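Local coordinates for thioesterase (Streptomyces coelicolor, PDB 3QMW) that hydrolyses thioesters in the prodiginine biosynthetic pathway, using an alpha/beta-hydrolase fold, at the interface of chains A and B. Coordinates in Å, arbitrary orientation; residue numbers count along the deposited sequence, not the author numbering. Chains: chain A/B, Thioesterase.

The interface of chains A and B. Residues chain A 53-56; chain B 52, 246, 249.
The end of helix 49-53 of chain A and the loop after it, A:Gly54 to A:Glu56, face B:Arg52 on helix 49-53 of chain B and the first turn of its helix 246-258, in one part of a two-fold symmetric contact between alpha/beta-hydrolase subunits. The coordinates alone do not show whether this pairing persists in solution. The guanidinium of B:Arg52 lies with one face toward the backbone at A:Gly54, whose N sits 3.7 Å above its plane and toward the rim. The alpha-carbon of A:Gly54 is 3.5 Å from B:Arg52 CZ, which makes this a van der Waals contact against main chain rather than a polar bond. A bend at chi2 (-61°) in B:Arg52 helps bring the group over the glycine. Its rotation is probably steadied within chain B: NH2 meets the carboxylate OD1 of B:Asp249 in a salt bridge modelled at 2.5 Å, the acceptor being 3° out of the guanidinium plane. NH1 adds a weak, bent hydrogen bond to that same oxygen. An alanine in place of B:Arg52 would probably leave B:Asp249 without its charged mate and the backbone of A:Gly54 without its flat cover. OD1 of B:Asp249 also approaches the A:Gly54 alpha-carbon at 3.6 Å. Its other oxygen, OD2, stands 4.0 Å from CG of A:Glu56, whose side chain crosses that of B:Asp249 at about a right angle. The A:Glu56 chain, itself bent at chi2 (-59°), sets CG 3.9 Å from CA of B:Pro246 and turns its carboxylate toward the ring carbon CG. A:Glu56 OE2 and B:Asp249 OD2 are 5.3 Å apart, where two ionised carboxylates would probably repel mildly, B:Arg52 likely offsetting part of it.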
loop_
_atom_site.group_PDB
_atom_site.type_symbol
_atom_site.label_atom_id
_atom_site.label_comp_id
_atom_site.label_asym_id
_atom_site.label_seq_id
_atom_site.Cartn_x
_atom_site.Cartn_y
_atom_site.Cartn_z
ATOM N N LEU A 53 -6.382 1.960 -0.451
ATOM C CA LEU A 53 -5.617 2.968 0.285
ATOM C C LEU A 53 -6.085 3.176 1.716
ATOM O O LEU A 53 -5.406 3.856 2.477
ATOM C CB LEU A 53 -5.645 4.310 -0.453
ATOM C CG LEU A 53 -4.890 4.331 -1.785
ATOM C CD1 LEU A 53 -5.089 5.670 -2.494
ATOM C CD2 LEU A 53 -3.422 4.036 -1.590
ATOM N N GLY A 54 -7.246 2.628 2.072
ATOM C CA GLY A 54 -7.728 2.673 3.443
ATOM C C GLY A 54 -8.726 3.776 3.760
ATOM O O GLY A 54 -9.437 4.258 2.867
ATOM N N ASP A 55 -8.788 4.153 5.041
ATOM C CA ASP A 55 -9.786 5.092 5.561
ATOM C C ASP A 55 -9.194 6.390 6.099
ATOM O O ASP A 55 -9.929 7.285 6.494
ATOM C CB ASP A 55 -10.582 4.424 6.688
ATOM C CG ASP A 55 -11.502 3.317 6.190
ATOM O OD1 ASP A 55 -11.512 3.034 4.963
ATOM O OD2 ASP A 55 -12.217 2.736 7.046
ATOM N N GLU A 56 -7.876 6.504 6.130
ATOM C CA GLU A 56 -7.259 7.761 6.534
ATOM C C GLU A 56 -7.213 8.758 5.374
ATOM O O GLU A 56 -6.898 9.936 5.565
ATOM C CB GLU A 56 -5.859 7.507 7.103
ATOM C CG GLU A 56 -5.872 6.583 8.347
ATOM C CD GLU A 56 -6.734 7.148 9.500
ATOM O OE1 GLU A 56 -6.347 8.208 10.060
ATOM O OE2 GLU A 56 -7.787 6.540 9.835
ATOM N N ARG B 52 -6.093 -5.505 0.378
ATOM C CA ARG B 52 -5.154 -4.380 0.322
ATOM C C ARG B 52 -3.868 -4.659 -0.432
ATOM O O ARG B 52 -3.061 -3.741 -0.619
ATOM C CB ARG B 52 -4.755 -3.939 1.726
ATOM C CG ARG B 52 -5.897 -3.503 2.589
ATOM C CD ARG B 52 -6.637 -2.301 2.012
ATOM N NE ARG B 52 -7.332 -1.597 3.088
ATOM C CZ ARG B 52 -6.765 -0.709 3.898
ATOM N NH1 ARG B 52 -7.488 -0.147 4.857
ATOM N NH2 ARG B 52 -5.490 -0.369 3.749
ATOM N N PRO B 246 -3.589 4.362 10.965
ATOM C CA PRO B 246 -2.696 4.854 9.917
ATOM C C PRO B 246 -1.471 3.969 9.673
ATOM O O PRO B 246 -1.055 3.819 8.521
ATOM C CB PRO B 246 -2.253 6.233 10.432
ATOM C CG PRO B 246 -3.188 6.579 11.556
ATOM C CD PRO B 246 -3.651 5.283 12.116
ATOM N N ASP B 249 -2.183 0.669 7.857
ATOM C CA ASP B 249 -2.236 1.070 6.440
ATOM C C ASP B 249 -0.834 1.210 5.841
ATOM O O ASP B 249 -0.593 0.719 4.740
ATOM C CB ASP B 249 -3.014 2.391 6.260
ATOM C CG ASP B 249 -4.527 2.196 6.243
ATOM O OD1 ASP B 249 -5.020 1.385 5.430
ATOM O OD2 ASP B 249 -5.232 2.880 7.019
#